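Local coordinates for cell wall binding protein cwp8 (Peptoclostridium difficile, PDB 5J6Q) that probably attaches to the cell wall of the bacterium through its CWB2 modules, as a surface protein associated with the S-layer, at residues L15-F27 with R39-A53. Numbering follows the deposited sequence.
Sequences LIEEVRKALEVKF and RVYDIKVDNVNLTNA
Leu23 lays CD2 over one face of the Arg39 guanidinium, 3.5 Å from CZ, and the two side chains run alongside each other in the same direction. The same methyl also meets Ile43 CD1. The other branch, CD1, rests on the backbone between Asn52 and Ala53, 3.7 Å from Ala53 N. The Arg39 chain is extended from CG to NE, which carries its end to the loop at 50-51. There NH1 and NH2 both donate to Leu50 O, in the plane of that carbonyl; the NH2 bond is 2.8 Å. NH1 adds a weak bond to Thr51 O. Val19 CG1 touches Leu50 CD2 at 3.8 Å, and Ala22 CB packs on Ile43 CD1. Ala22 O lies at the edge of the Tyr41 ring, 3.4 Å from CD1. Past the helix, Val40 N donates to Val25 O (2.9 Å, N-H...O angle 161°), beside a single backbone bridge between Lys26 and Arg39. With CG1 anti to the carbonyl carbon (chi1 -58°), Val40 points this methyl at the Phe27 ring, 3.5 Å from its centroid and 7° off the normal, a CH-pi contact. At the start of helix 53-61, Ala53 CB sits over one face of the Arg20 guanidinium, toward its rim, 3.5 Å from NH1. The contact sets helix 13-24 against strand 41-45 of a mixed sheet, with helix 53-61 packed against helix 13-24 through Leu56 on Val19. Arg39 thus serves two chemistries at once: its flat face takes an apolar methyl, while its in-plane N-H groups hold the loop carbonyl and would hold the plane in its orientation.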
ATOM      1  N   LEU A  15      -6.174   9.965 -26.985  1.00 67.78           N
ATOM      2  CA  LEU A  15      -6.663  11.329 -26.777  1.00 58.15           C
ATOM      3  C   LEU A  15      -6.404  12.110 -28.051  1.00 49.53           C
ATOM      4  O   LEU A  15      -7.280  12.800 -28.531  1.00 50.16           O
ATOM      5  CB  LEU A  15      -5.949  11.973 -25.561  1.00 57.45           C
ATOM      6  CG  LEU A  15      -6.303  13.457 -25.396  1.00 59.50           C
ATOM      7  CD1 LEU A  15      -7.672  13.573 -24.767  1.00 55.53           C
ATOM      8  CD2 LEU A  15      -5.232  14.140 -24.540  1.00 61.70           C
ATOM      9  N   ILE A  16      -5.214  12.004 -28.589  1.00 43.95           N
ATOM     10  CA  ILE A  16      -4.867  12.689 -29.810  1.00 47.27           C
ATOM     11  C   ILE A  16      -5.875  12.451 -31.042  1.00 56.31           C
ATOM     12  O   ILE A  16      -6.157  13.391 -31.785  1.00 59.30           O
ATOM     13  CB  ILE A  16      -3.503  12.170 -30.099  1.00 42.38           C
ATOM     14  CG1 ILE A  16      -2.545  12.647 -28.982  1.00 39.45           C
ATOM     15  CG2 ILE A  16      -3.069  12.584 -31.519  1.00 38.52           C
ATOM     16  CD1 ILE A  16      -1.121  12.032 -29.058  1.00 41.03           C
ATOM     17  N   GLU A  17      -6.405  11.213 -31.237  1.00 63.67           N
ATOM     18  CA  GLU A  17      -7.347  10.962 -32.357  1.00 68.33           C
ATOM     19  C   GLU A  17      -8.714  11.414 -31.925  1.00 67.77           C
ATOM     20  O   GLU A  17      -9.586  11.725 -32.726  1.00 69.16           O
ATOM     21  CB  GLU A  17      -7.365   9.475 -32.728  1.00 72.95           C
ATOM     22  CG  GLU A  17      -6.848   9.235 -34.139  1.00 79.89           C
ATOM     23  CD  GLU A  17      -7.833   9.684 -35.208  1.00 88.13           C
ATOM     24  OE1 GLU A  17      -8.953   9.107 -35.263  1.00 87.84           O
ATOM     25  OE2 GLU A  17      -7.488  10.615 -35.998  1.00 91.23           O
ATOM     26  N   GLU A  18      -8.902  11.445 -30.632  1.00 65.21           N
ATOM     27  CA  GLU A  18     -10.130  11.944 -30.060  1.00 62.03           C
ATOM     28  C   GLU A  18     -10.153  13.449 -30.449  1.00 58.61           C
ATOM     29  O   GLU A  18     -11.158  13.998 -30.925  1.00 53.47           O
ATOM     30  CB  GLU A  18     -10.080  11.728 -28.532  1.00 70.86           C
ATOM     31  CG  GLU A  18     -10.589  10.352 -28.098  1.00 81.92           C
ATOM     32  CD  GLU A  18     -10.644  10.165 -26.581  1.00 90.46           C
ATOM     33  OE1 GLU A  18     -10.335  11.110 -25.826  1.00 91.48           O
ATOM     34  OE2 GLU A  18     -10.999   9.050 -26.150  1.00 95.58           O
ATOM     35  N   VAL A  19      -8.986  14.111 -30.293  1.00 53.68           N
ATOM     36  CA  VAL A  19      -8.930  15.534 -30.608  1.00 48.65           C
ATOM     37  C   VAL A  19      -8.957  15.736 -32.158  1.00 37.23           C
ATOM     38  O   VAL A  19      -9.615  16.641 -32.631  1.00 35.51           O
ATOM     39  CB  VAL A  19      -7.627  16.082 -29.958  1.00 43.69           C
ATOM     40  CG1 VAL A  19      -7.411  17.486 -30.431  1.00 41.71           C
ATOM     41  CG2 VAL A  19      -7.716  16.032 -28.418  1.00 46.22           C
ATOM     42  N   ARG A  20      -8.200  14.907 -32.910  1.00 38.39           N
ATOM     43  CA  ARG A  20      -8.175  15.008 -34.378  1.00 43.87           C
ATOM     44  C   ARG A  20      -9.628  14.994 -34.912  1.00 46.04           C
ATOM     45  O   ARG A  20     -10.042  15.870 -35.657  1.00 48.83           O
ATOM     46  CB  ARG A  20      -7.302  13.850 -35.001  1.00 46.97           C
ATOM     47  CG  ARG A  20      -7.067  14.109 -36.468  1.00 45.59           C
ATOM     48  CD  ARG A  20      -6.059  13.218 -37.172  1.00 61.89           C
ATOM     49  NE  ARG A  20      -5.086  12.569 -36.294  1.00 65.35           N
ATOM     50  CZ  ARG A  20      -3.828  12.976 -36.159  1.00 52.83           C
ATOM     51  NH1 ARG A  20      -3.387  14.034 -36.828  1.00 50.62           N
ATOM     52  NH2 ARG A  20      -3.005  12.332 -35.352  1.00 56.99           N
ATOM     53  N   LYS A  21     -10.415  14.052 -34.473  1.00 50.74           N
ATOM     54  CA  LYS A  21     -11.799  13.971 -34.928  1.00 55.81           C
ATOM     55  C   LYS A  21     -12.619  15.151 -34.499  1.00 59.31           C
ATOM     56  O   LYS A  21     -13.372  15.700 -35.317  1.00 58.44           O
ATOM     57  CB  LYS A  21     -12.436  12.678 -34.389  1.00 60.35           C
ATOM     58  CG  LYS A  21     -12.017  11.449 -35.187  1.00 71.33           C
ATOM     59  CD  LYS A  21     -12.794  10.202 -34.729  1.00 85.19           C
ATOM     60  CE  LYS A  21     -12.090   8.920 -35.136  1.00 93.52           C
ATOM     61  NZ  LYS A  21     -12.601   7.730 -34.395  1.00 96.42           N
ATOM     62  N   ALA A  22     -12.475  15.589 -33.212  1.00 58.70           N
ATOM     63  CA  ALA A  22     -13.292  16.703 -32.702  1.00 54.50           C
ATOM     64  C   ALA A  22     -12.942  18.000 -33.479  1.00 50.30           C
ATOM     65  O   ALA A  22     -13.820  18.860 -33.728  1.00 46.01           O
ATOM     66  CB  ALA A  22     -13.043  16.894 -31.181  1.00 52.37           C
ATOM     67  N   LEU A  23     -11.651  18.163 -33.822  1.00 45.23           N
ATOM     68  CA  LEU A  23     -11.255  19.349 -34.618  1.00 46.88           C
ATOM     69  C   LEU A  23     -11.983  19.352 -35.985  1.00 52.41           C
ATOM     70  O   LEU A  23     -12.094  20.398 -36.597  1.00 55.35           O
ATOM     71  CB  LEU A  23      -9.725  19.336 -34.897  1.00 45.23           C
ATOM     72  CG  LEU A  23      -8.875  19.560 -33.672  1.00 49.74           C
ATOM     73  CD1 LEU A  23      -7.378  19.419 -33.975  1.00 46.38           C
ATOM     74  CD2 LEU A  23      -9.168  20.969 -33.162  1.00 48.17           C
ATOM     75  N   GLU A  24     -12.468  18.178 -36.482  1.00 58.40           N
ATOM     76  CA  GLU A  24     -13.124  18.268 -37.786  1.00 65.20           C
ATOM     77  C   GLU A  24     -14.559  18.796 -37.713  1.00 64.80           C
ATOM     78  O   GLU A  24     -15.043  19.314 -38.727  1.00 62.72           O
ATOM     79  CB  GLU A  24     -13.037  16.908 -38.487  1.00 65.40           C
ATOM     80  CG  GLU A  24     -11.597  16.634 -38.901  1.00 64.43           C
ATOM     81  CD  GLU A  24     -10.892  17.927 -39.370  1.00 70.41           C
ATOM     82  OE1 GLU A  24     -10.131  18.581 -38.582  1.00 74.98           O
ATOM     83  OE2 GLU A  24     -11.109  18.313 -40.507  1.00 74.59           O
ATOM     84  N   VAL A  25     -15.223  18.724 -36.514  1.00 58.31           N
ATOM     85  CA  VAL A  25     -16.604  19.183 -36.416  1.00 51.54           C
ATOM     86  C   VAL A  25     -16.707  20.699 -36.589  1.00 49.81           C
ATOM     87  O   VAL A  25     -16.223  21.476 -35.736  1.00 48.04           O
ATOM     88  CB  VAL A  25     -17.195  18.705 -35.071  1.00 53.23           C
ATOM     89  CG1 VAL A  25     -18.665  19.075 -35.000  1.00 59.85           C
ATOM     90  CG2 VAL A  25     -17.035  17.178 -34.920  1.00 57.74           C
ATOM     91  N   LYS A  26     -17.326  21.128 -37.695  1.00 46.84           N
ATOM     92  CA  LYS A  26     -17.486  22.549 -37.967  1.00 53.80           C
ATOM     93  C   LYS A  26     -18.991  22.906 -38.124  1.00 57.37           C
ATOM     94  O   LYS A  26     -19.836  22.003 -38.270  1.00 56.39           O
ATOM     95  CB  LYS A  26     -16.753  22.920 -39.270  1.00 57.30           C
ATOM     96  CG  LYS A  26     -15.351  23.469 -39.013  1.00 67.74           C
ATOM     97  CD  LYS A  26     -14.330  22.417 -38.754  1.00 73.87           C
ATOM     98  CE  LYS A  26     -12.941  22.901 -39.174  1.00 78.82           C
ATOM     99  NZ  LYS A  26     -12.109  21.766 -39.653  1.00 79.22           N
ATOM    100  N   PHE A  27     -19.289  24.201 -38.103  1.00 56.25           N
ATOM    101  CA  PHE A  27     -20.632  24.706 -38.261  1.00 61.73           C
ATOM    102  C   PHE A  27     -20.898  24.732 -39.765  1.00 66.27           C
ATOM    103  O   PHE A  27     -20.046  25.235 -40.495  1.00 65.90           O
ATOM    104  CB  PHE A  27     -20.743  26.133 -37.727  1.00 61.93           C
ATOM    105  CG  PHE A  27     -20.782  26.199 -36.225  1.00 63.09           C
ATOM    106  CD1 PHE A  27     -19.707  26.697 -35.515  1.00 61.30           C
ATOM    107  CD2 PHE A  27     -21.884  25.729 -35.521  1.00 57.45           C
ATOM    108  CE1 PHE A  27     -19.729  26.728 -34.126  1.00 67.94           C
ATOM    109  CE2 PHE A  27     -21.895  25.762 -34.125  1.00 63.01           C
ATOM    110  CZ  PHE A  27     -20.820  26.261 -33.440  1.00 62.61           C
ATOM    111  N   ARG A  39     -14.704  25.993 -36.051  1.00 44.14           N
ATOM    112  CA  ARG A  39     -14.832  24.725 -35.347  1.00 42.49           C
ATOM    113  C   ARG A  39     -15.925  24.830 -34.249  1.00 46.53           C
ATOM    114  O   ARG A  39     -16.172  25.912 -33.693  1.00 42.85           O
ATOM    115  CB  ARG A  39     -13.577  24.268 -34.591  1.00 47.97           C
ATOM    116  CG  ARG A  39     -12.300  24.289 -35.423  1.00 54.63           C
ATOM    117  CD  ARG A  39     -11.122  24.504 -34.457  1.00 47.43           C
ATOM    118  NE  ARG A  39      -9.895  24.085 -35.113  1.00 54.01           N
ATOM    119  CZ  ARG A  39      -8.669  24.113 -34.593  1.00 59.20           C
ATOM    120  NH1 ARG A  39      -7.630  23.712 -35.318  1.00 48.96           N
ATOM    121  NH2 ARG A  39      -8.473  24.537 -33.334  1.00 48.43           N
ATOM    122  N   VAL A  40     -16.525  23.693 -33.935  1.00 48.11           N
ATOM    123  CA  VAL A  40     -17.535  23.692 -32.885  1.00 53.30           C
ATOM    124  C   VAL A  40     -16.868  23.384 -31.540  1.00 49.36           C
ATOM    125  O   VAL A  40     -17.473  23.686 -30.521  1.00 48.59           O
ATOM    126  CB  VAL A  40     -18.740  22.766 -33.121  1.00 49.27           C
ATOM    127  CG1 VAL A  40     -19.601  22.939 -34.388  1.00 48.58           C
ATOM    128  CG2 VAL A  40     -18.915  21.521 -32.284  1.00 47.19           C
ATOM    129  N   TYR A  41     -15.668  22.785 -31.524  1.00 43.41           N
ATOM    130  CA  TYR A  41     -15.012  22.588 -30.238  1.00 43.57           C
ATOM    131  C   TYR A  41     -13.919  23.595 -30.123  1.00 47.08           C
ATOM    132  O   TYR A  41     -13.193  23.859 -31.101  1.00 47.94           O
ATOM    133  CB  TYR A  41     -14.470  21.171 -30.059  1.00 43.22           C
ATOM    134  CG  TYR A  41     -15.623  20.198 -30.006  1.00 51.19           C
ATOM    135  CD1 TYR A  41     -15.873  19.337 -31.060  1.00 54.42           C
ATOM    136  CD2 TYR A  41     -16.482  20.169 -28.909  1.00 54.96           C
ATOM    137  CE1 TYR A  41     -16.959  18.454 -31.033  1.00 63.25           C
ATOM    138  CE2 TYR A  41     -17.571  19.299 -28.866  1.00 67.77           C
ATOM    139  CZ  TYR A  41     -17.804  18.448 -29.933  1.00 72.10           C
ATOM    140  OH  TYR A  41     -18.885  17.598 -29.883  1.00 70.03           O
ATOM    141  N   ASP A  42     -13.833  24.211 -28.929  1.00 45.58           N
ATOM    142  CA  ASP A  42     -12.819  25.174 -28.635  1.00 40.42           C
ATOM    143  C   ASP A  42     -11.742  24.307 -27.905  1.00 42.36           C
ATOM    144  O   ASP A  42     -11.946  23.791 -26.787  1.00 40.87           O
ATOM    145  CB  ASP A  42     -13.420  26.320 -27.761  1.00 45.55           C
ATOM    146  CG  ASP A  42     -12.330  27.245 -27.285  1.00 52.79           C
ATOM    147  OD1 ASP A  42     -11.200  27.052 -27.704  1.00 59.59           O
ATOM    148  OD2 ASP A  42     -12.619  28.177 -26.462  1.00 51.80           O
ATOM    149  N   ILE A  43     -10.608  24.108 -28.555  1.00 35.63           N
ATOM    150  CA  ILE A  43      -9.638  23.238 -27.963  1.00 34.87           C
ATOM    151  C   ILE A  43      -8.264  23.910 -27.742  1.00 35.33           C
ATOM    152  O   ILE A  43      -7.731  24.523 -28.641  1.00 33.74           O
ATOM    153  CB  ILE A  43      -9.439  22.074 -28.839  1.00 35.74           C
ATOM    154  CG1 ILE A  43     -10.837  21.423 -29.170  1.00 31.14           C
ATOM    155  CG2 ILE A  43      -8.471  21.132 -28.209  1.00 30.25           C
ATOM    156  CD1 ILE A  43     -10.685  19.982 -29.724  1.00 37.42           C
ATOM    157  N   LYS A  44      -7.713  23.734 -26.547  1.00 34.19           N
ATOM    158  CA  LYS A  44      -6.459  24.373 -26.228  1.00 35.00           C
ATOM    159  C   LYS A  44      -5.551  23.474 -25.515  1.00 36.23           C
ATOM    160  O   LYS A  44      -5.946  22.481 -24.930  1.00 36.79           O
ATOM    161  CB  LYS A  44      -6.747  25.591 -25.322  1.00 33.06           C
ATOM    162  CG  LYS A  44      -7.480  26.654 -26.027  1.00 32.96           C
ATOM    163  CD  LYS A  44      -8.393  27.350 -25.073  1.00 49.04           C
ATOM    164  CE  LYS A  44      -8.275  28.819 -25.166  1.00 60.67           C
ATOM    165  NZ  LYS A  44      -9.511  29.348 -25.714  1.00 58.50           N
ATOM    166  N   VAL A  45      -4.263  23.852 -25.566  1.00 34.65           N
ATOM    167  CA  VAL A  45      -3.179  23.165 -24.916  1.00 33.13           C
ATOM    168  C   VAL A  45      -2.504  24.259 -23.985  1.00 40.29           C
ATOM    169  O   VAL A  45      -1.859  25.105 -24.551  1.00 36.56           O
ATOM    170  CB  VAL A  45      -2.214  22.679 -26.011  1.00 40.05           C
ATOM    171  CG1 VAL A  45      -0.951  22.115 -25.342  1.00 42.35           C
ATOM    172  CG2 VAL A  45      -2.924  21.576 -26.871  1.00 38.63           C
ATOM    173  N   ASP A  46      -2.649  24.209 -22.612  1.00 42.36           N
ATOM    174  CA  ASP A  46      -2.120  25.253 -21.664  1.00 35.11           C
ATOM    175  C   ASP A  46      -2.617  26.539 -22.174  1.00 31.23           C
ATOM    176  O   ASP A  46      -1.828  27.394 -22.515  1.00 32.57           O
ATOM    177  CB  ASP A  46      -0.580  25.233 -21.644  1.00 32.97           C
ATOM    178  CG  ASP A  46      -0.036  24.046 -20.868  1.00 38.26           C
ATOM    179  OD1 ASP A  46      -0.807  23.448 -20.089  1.00 40.92           O
ATOM    180  OD2 ASP A  46       1.178  23.705 -21.047  1.00 37.99           O
ATOM    181  N   ASN A  47      -3.920  26.610 -22.366  1.00 32.37           N
ATOM    182  CA  ASN A  47      -4.653  27.751 -22.900  1.00 37.20           C
ATOM    183  C   ASN A  47      -4.145  28.331 -24.217  1.00 41.42           C
ATOM    184  O   ASN A  47      -4.363  29.519 -24.508  1.00 39.49           O
ATOM    185  CB  ASN A  47      -4.785  28.876 -21.830  1.00 43.08           C
ATOM    186  CG  ASN A  47      -5.306  28.310 -20.532  1.00 49.92           C
ATOM    187  OD1 ASN A  47      -4.538  28.129 -19.558  1.00 53.16           O
ATOM    188  ND2 ASN A  47      -6.571  27.958 -20.443  1.00 48.72           N
ATOM    189  N   VAL A  48      -3.456  27.541 -25.035  1.00 35.73           N
ATOM    190  CA  VAL A  48      -3.111  28.152 -26.289  1.00 32.70           C
ATOM    191  C   VAL A  48      -3.945  27.388 -27.357  1.00 32.35           C
ATOM    192  O   VAL A  48      -3.905  26.147 -27.370  1.00 30.48           O
ATOM    193  CB  VAL A  48      -1.605  28.061 -26.611  1.00 37.27           C
ATOM    194  CG1 VAL A  48      -1.352  28.625 -28.020  1.00 39.95           C
ATOM    195  CG2 VAL A  48      -0.787  28.898 -25.568  1.00 37.79           C
ATOM    196  N   ASN A  49      -4.685  28.114 -28.181  1.00 33.57           N
ATOM    197  CA  ASN A  49      -5.462  27.515 -29.284  1.00 40.13           C
ATOM    198  C   ASN A  49      -4.691  26.388 -30.040  1.00 35.63           C
ATOM    199  O   ASN A  49      -3.566  26.585 -30.426  1.00 34.61           O
ATOM    200  CB  ASN A  49      -5.868  28.565 -30.255  1.00 39.99           C
ATOM    201  CG  ASN A  49      -6.703  27.917 -31.383  1.00 55.81           C
ATOM    202  OD1 ASN A  49      -7.884  27.558 -31.169  1.00 51.77           O
ATOM    203  ND2 ASN A  49      -6.140  27.745 -32.608  1.00 57.17           N
ATOM    204  N   LEU A  50      -5.268  25.240 -30.183  1.00 36.00           N
ATOM    205  CA  LEU A  50      -4.592  24.124 -30.865  1.00 36.93           C
ATOM    206  C   LEU A  50      -4.625  24.302 -32.415  1.00 34.08           C
ATOM    207  O   LEU A  50      -5.687  24.286 -32.998  1.00 34.23           O
ATOM    208  CB  LEU A  50      -5.243  22.797 -30.485  1.00 31.45           C
ATOM    209  CG  LEU A  50      -4.410  21.550 -30.885  1.00 38.33           C
ATOM    210  CD1 LEU A  50      -2.910  21.631 -30.481  1.00 40.45           C
ATOM    211  CD2 LEU A  50      -5.035  20.399 -30.074  1.00 50.76           C
ATOM    212  N   THR A  51      -3.472  24.467 -33.047  1.00 35.32           N
ATOM    213  CA  THR A  51      -3.429  24.659 -34.496  1.00 36.37           C
ATOM    214  C   THR A  51      -3.948  23.284 -35.152  1.00 31.17           C
ATOM    215  O   THR A  51      -4.799  23.383 -36.003  1.00 30.05           O
ATOM    216  CB  THR A  51      -2.027  24.927 -35.004  1.00 34.79           C
ATOM    217  OG1 THR A  51      -1.483  26.057 -34.302  1.00 42.22           O
ATOM    218  CG2 THR A  51      -2.067  25.189 -36.582  1.00 38.79           C
ATOM    219  N   ASN A  52      -3.496  22.076 -34.714  1.00 23.92           N
ATOM    220  CA  ASN A  52      -4.082  20.796 -35.364  1.00 29.45           C
ATOM    221  C   ASN A  52      -3.642  19.641 -34.496  1.00 33.93           C
ATOM    222  O   ASN A  52      -2.907  19.926 -33.543  1.00 36.91           O
ATOM    223  CB  ASN A  52      -3.583  20.702 -36.865  1.00 27.45           C
ATOM    224  CG  ASN A  52      -2.044  20.737 -37.024  1.00 30.51           C
ATOM    225  OD1 ASN A  52      -1.320  20.141 -36.258  1.00 32.89           O
ATOM    226  ND2 ASN A  52      -1.446  21.383 -38.006  1.00 27.07           N
ATOM    227  N   ALA A  53      -3.985  18.315 -34.775  1.00 35.67           N
ATOM    228  CA  ALA A  53      -3.574  17.324 -33.815  1.00 35.84           C
ATOM    229  C   ALA A  53      -2.150  17.126 -33.801  1.00 34.62           C
ATOM    230  O   ALA A  53      -1.604  16.735 -32.766  1.00 34.04           O
ATOM    231  CB  ALA A  53      -4.242  15.991 -34.076  1.00 44.36           C
TER